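Local coordinates for Dps family DNA-binding stress response protein (Thermosynechococcus elongatus, PDB 2C41) that probably binds and oxidises iron and binds DNA, protecting the cell under stress as a member of the Dps family, at residues T4-L7 with K8-L12; L47-E50 with Q51-V55. All coordinates share one frame; numbering follows the deposited sequence.

Contact 1 (4-7 with 8-12) and contact 2 (47-50 with 51-55) are both local, contact 1 at the start of helix 6-35 and contact 2 within helix 41-68, next in the chain. The centre of contact 1 lies about 22 Å from the centre of the chain; that of contact 2 lies about 11 Å from it, on the opposite side. Their centres are 32 Å apart and their nearest atoms about 16 Å, so they do not touch. Contact 1 is at the surface, with K8 beside a tetraethylene glycol probably left from crystallisation, whereas contact 2 is partly buried and reaches a second subunit of the twelve-chain assembly.

Contact 1 (T4-L7 with K8-L12); sequences TTTL and KEQVL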
loop_
_atom_site.group_PDB
_atom_site.type_symbol
_atom_site.label_atom_id
_atom_site.label_comp_id
_atom_site.label_asym_id
_atom_site.label_seq_id
_atom_site.Cartn_x
_atom_site.Cartn_y
_atom_site.Cartn_z
ATOM N N THR C 4 -7.764 -21.001 -46.662
ATOM C CA THR C 4 -7.511 -21.536 -45.320
ATOM C C THR C 4 -6.921 -20.493 -44.345
ATOM O O THR C 4 -7.248 -20.484 -43.146
ATOM C CB THR C 4 -6.566 -22.766 -45.417
ATOM O OG1 THR C 4 -7.267 -23.871 -46.018
ATOM C CG2 THR C 4 -6.051 -23.180 -44.058
ATOM N N THR C 5 -6.051 -19.628 -44.866
ATOM C CA THR C 5 -5.310 -18.667 -44.038
ATOM C C THR C 5 -5.781 -17.215 -44.197
ATOM O O THR C 5 -5.338 -16.338 -43.446
ATOM C CB THR C 5 -3.797 -18.690 -44.358
ATOM O OG1 THR C 5 -3.598 -18.277 -45.718
ATOM C CG2 THR C 5 -3.190 -20.084 -44.147
ATOM N N THR C 6 -6.657 -16.952 -45.169
ATOM C CA THR C 6 -7.052 -15.566 -45.473
ATOM C C THR C 6 -7.678 -14.823 -44.284
ATOM O O THR C 6 -7.308 -13.685 -44.005
ATOM C CB THR C 6 -7.957 -15.450 -46.732
ATOM O OG1 THR C 6 -8.154 -14.068 -47.070
ATOM C CG2 THR C 6 -9.310 -16.104 -46.500
ATOM N N LEU C 7 -8.605 -15.465 -43.578
ATOM C CA LEU C 7 -9.263 -14.807 -42.449
ATOM C C LEU C 7 -8.271 -14.414 -41.358
ATOM O O LEU C 7 -8.337 -13.306 -40.820
ATOM C CB LEU C 7 -10.395 -15.670 -41.892
ATOM C CG LEU C 7 -11.712 -15.587 -42.663
ATOM C CD1 LEU C 7 -12.693 -16.552 -42.048
ATOM C CD2 LEU C 7 -12.260 -14.159 -42.602
ATOM N N LYS C 8 -7.324 -15.303 -41.069
ATOM C CA LYS C 8 -6.295 -14.997 -40.077
ATOM C C LYS C 8 -5.322 -13.915 -40.557
ATOM O O LYS C 8 -4.859 -13.096 -39.766
ATOM C CB LYS C 8 -5.581 -16.264 -39.622
ATOM C CG LYS C 8 -6.488 -17.157 -38.774
ATOM C CD LYS C 8 -5.803 -18.448 -38.404
ATOM C CE LYS C 8 -6.680 -19.245 -37.455
ATOM N NZ LYS C 8 -5.980 -20.472 -36.966
ATOM N N GLU C 9 -5.017 -13.916 -41.855
ATOM C CA GLU C 9 -4.234 -12.836 -42.443
ATOM C C GLU C 9 -4.977 -11.511 -42.278
ATOM O O GLU C 9 -4.409 -10.499 -41.879
ATOM C CB GLU C 9 -3.938 -13.141 -43.912
ATOM C CG GLU C 9 -3.007 -14.326 -44.081
ATOM C CD GLU C 9 -3.023 -14.923 -45.483
ATOM O OE1 GLU C 9 -3.680 -14.365 -46.389
ATOM O OE2 GLU C 9 -2.367 -15.968 -45.670
ATOM N N GLN C 10 -6.271 -11.541 -42.553
ATOM C CA GLN C 10 -7.122 -10.366 -42.381
ATOM C C GLN C 10 -7.146 -9.883 -40.933
ATOM O O GLN C 10 -7.112 -8.682 -40.684
ATOM C CB GLN C 10 -8.550 -10.643 -42.858
ATOM C CG GLN C 10 -8.669 -10.719 -44.379
ATOM C CD GLN C 10 -10.081 -11.025 -44.842
ATOM O OE1 GLN C 10 -11.042 -10.386 -44.412
ATOM N NE2 GLN C 10 -10.212 -12.001 -45.732
ATOM N N VAL C 11 -7.201 -10.814 -39.979
ATOM C CA VAL C 11 -7.161 -10.433 -38.560
ATOM C C VAL C 11 -5.879 -9.648 -38.246
ATOM O O VAL C 11 -5.922 -8.598 -37.590
ATOM C CB VAL C 11 -7.294 -11.654 -37.621
ATOM C CG1 VAL C 11 -6.933 -11.270 -36.190
ATOM C CG2 VAL C 11 -8.705 -12.201 -37.665
ATOM N N LEU C 12 -4.742 -10.152 -38.716
ATOM C CA LEU C 12 -3.466 -9.475 -38.494
ATOM C C LEU C 12 -3.472 -8.065 -39.080
ATOM O O LEU C 12 -2.984 -7.121 -38.450
ATOM C CB LEU C 12 -2.306 -10.299 -39.054
ATOM C CG LEU C 12 -2.020 -11.577 -38.262
ATOM C CD1 LEU C 12 -0.992 -12.446 -38.997
ATOM C CD2 LEU C 12 -1.544 -11.236 -36.855
HETATM O O HOH W 1 -7.960 -18.297 -41.723
HETATM O O HOH W 2 -5.737 -12.531 -46.889
#
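T5 and T6 meet E9 and Q10 in a local, polar contact at the start of helix 6-35, at the N-terminal end of the chain. Each threonine hydroxyl reaches the side chain four residues on. T5 OG1 donates to E9 OE2 at 2.6 Å, approaching from above the carboxylate, 59° out of its plane; a chi1 of 63° places OG1 where it meets that carboxylate, and the same oxygen also bonds to S2. T6 and Q10 instead lie side by side and point the same way. The T6 hydroxyl, anti to the backbone N at chi1 -172°, accepts from Q10 NE2 at 3.2 Å, almost exactly in the amide plane. Water 2 links the two pairs, 2.9 Å from T6 OG1 and donating to E9 OE1 at 2.8 Å. In the backbone, E9 N, Q10 N and V11 N bond to T5 O, T6 O and L7 O, while water 1 bridges T4 O to K8 N, 2.7 Å from the former and 3.1 Å from the latter. On the inner side V11 packs on L69 and A123. With both carboxylate oxygens of E9 bonded, its negative charge is held near the amino end of the helix, where the helix dipole probably stabilises it.

Contact 2 (L47-E50 with Q51-V55); sequences LFEE and QGSEV
Q51 sits one turn after L47, and the two are tied by backbone and side chain alike. Q51 N bonds to L47 O at 2.9 Å, a practically straight bond of 177°. Its side chain runs out extended and crosses L47 at a slant: Q51 CG rests 3.4 Å from L47 O, and OE1 touches the methyl CD1 of L47 at 3.6 Å. L47 CG lies anti to the backbone N (chi1 177°), which carries that methyl toward the glutamine's amide. This amide is buried, and its NE2 bonds to the Y29 hydroxyl of helix 6-35, while Q51 and L47 both lean on F145 of helix 126-149. With an alanine in place of the glutamine, the Y29 hydroxyl is likely to lose its amide partner, and a gap to open beside L47 and F145.

G52 N follows with a bond to F48 O. At S53 the backbone N donates to E49 O at 2.8 Å; its OG lies 3.0 Å from that same E49 O. E54 N makes a longer bond to E50 O, 3.2 Å, and E54 CG packs 3.6 Å from that oxygen. V55 N closes the next turn on Q51 O. The acids of both segments are paired as well: the E54 carboxylate bonds to H142 and makes a salt bridge to K141, while E49 and E50 form salt bridges, E49 with K30 of the same chain and E50 with R42 of the second subunit.

Helix 41-68 is thus tied to helices 6-35 and 126-149 and to a neighbouring subunit, an arrangement that fits the ferritin-like four-helix bundle and its assembly into the twelve-subunit Dps particle.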
loop_
_atom_site.group_PDB
_atom_site.type_symbol
_atom_site.label_atom_id
_atom_site.label_comp_id
_atom_site.label_asym_id
_atom_site.label_seq_id
_atom_site.Cartn_x
_atom_site.Cartn_y
_atom_site.Cartn_z
ATOM N N LEU C 47 -8.772 15.473 -17.955
ATOM C CA LEU C 47 -9.569 14.618 -18.834
ATOM C C LEU C 47 -8.728 14.030 -19.956
ATOM O O LEU C 47 -8.750 12.818 -20.195
ATOM C CB LEU C 47 -10.766 15.372 -19.425
ATOM C CG LEU C 47 -11.595 14.538 -20.410
ATOM C CD1 LEU C 47 -12.549 13.590 -19.686
ATOM C CD2 LEU C 47 -12.347 15.469 -21.347
ATOM N N PHE C 48 -7.975 14.889 -20.637
ATOM C CA PHE C 48 -7.171 14.454 -21.772
ATOM C C PHE C 48 -6.072 13.480 -21.356
ATOM O O PHE C 48 -5.785 12.533 -22.076
ATOM C CB PHE C 48 -6.608 15.659 -22.527
ATOM C CG PHE C 48 -7.673 16.509 -23.190
ATOM C CD1 PHE C 48 -7.656 17.897 -23.074
ATOM C CD2 PHE C 48 -8.685 15.906 -23.947
ATOM C CE1 PHE C 48 -8.642 18.681 -23.691
ATOM C CE2 PHE C 48 -9.674 16.675 -24.576
ATOM C CZ PHE C 48 -9.659 18.060 -24.448
ATOM N N GLU C 49 -5.491 13.698 -20.184
ATOM C CA GLU C 49 -4.483 12.775 -19.666
ATOM C C GLU C 49 -5.107 11.429 -19.297
ATOM O O GLU C 49 -4.552 10.377 -19.598
ATOM C CB GLU C 49 -3.741 13.396 -18.475
ATOM C CG GLU C 49 -2.575 12.542 -17.978
ATOM C CD GLU C 49 -1.346 12.546 -18.897
ATOM O OE1 GLU C 49 -1.382 13.070 -20.034
ATOM O OE2 GLU C 49 -0.316 11.996 -18.469
ATOM N N GLU C 50 -6.280 11.472 -18.663
ATOM C CA GLU C 50 -6.944 10.259 -18.200
ATOM C C GLU C 50 -7.371 9.380 -19.367
ATOM O O GLU C 50 -7.051 8.186 -19.408
ATOM C CB GLU C 50 -8.137 10.615 -17.316
ATOM C CG GLU C 50 -7.719 11.154 -15.963
ATOM C CD GLU C 50 -8.831 11.893 -15.246
ATOM O OE1 GLU C 50 -9.837 12.276 -15.890
ATOM O OE2 GLU C 50 -8.675 12.117 -14.034
ATOM N N GLN C 51 -8.061 9.981 -20.334
ATOM C CA GLN C 51 -8.514 9.221 -21.502
ATOM C C GLN C 51 -7.323 8.833 -22.377
ATOM O O GLN C 51 -7.253 7.706 -22.875
ATOM C CB GLN C 51 -9.634 9.965 -22.245
ATOM C CG GLN C 51 -10.786 10.309 -21.279
ATOM C CD GLN C 51 -12.135 10.592 -21.934
ATOM O OE1 GLN C 51 -13.164 10.422 -21.294
ATOM N NE2 GLN C 51 -12.139 11.033 -23.182
ATOM N N GLY C 52 -6.348 9.731 -22.486
ATOM C CA GLY C 52 -5.100 9.429 -23.188
ATOM C C GLY C 52 -4.383 8.223 -22.607
ATOM O O GLY C 52 -3.873 7.384 -23.352
ATOM N N SER C 53 -4.347 8.133 -21.279
ATOM C CA SER C 53 -3.705 6.996 -20.599
ATOM C C SER C 53 -4.402 5.672 -20.869
ATOM O O SER C 53 -3.747 4.636 -20.966
ATOM C CB SER C 53 -3.626 7.237 -19.091
ATOM O OG SER C 53 -2.631 8.203 -18.820
ATOM N N GLU C 54 -5.730 5.705 -20.967
ATOM C CA GLU C 54 -6.500 4.508 -21.277
ATOM C C GLU C 54 -6.283 4.042 -22.709
ATOM O O GLU C 54 -6.141 2.848 -22.956
ATOM C CB GLU C 54 -7.977 4.722 -20.977
ATOM C CG GLU C 54 -8.244 4.801 -19.474
ATOM C CD GLU C 54 -9.719 4.797 -19.149
ATOM O OE1 GLU C 54 -10.134 3.937 -18.342
ATOM O OE2 GLU C 54 -10.460 5.636 -19.707
ATOM N N VAL C 55 -6.219 4.985 -23.639
ATOM C CA VAL C 55 -5.862 4.661 -25.022
ATOM C C VAL C 55 -4.424 4.133 -25.088
ATOM O O VAL C 55 -4.154 3.143 -25.759
ATOM C CB VAL C 55 -6.026 5.869 -25.959
ATOM C CG1 VAL C 55 -5.450 5.558 -27.339
ATOM C CG2 VAL C 55 -7.508 6.262 -26.080
#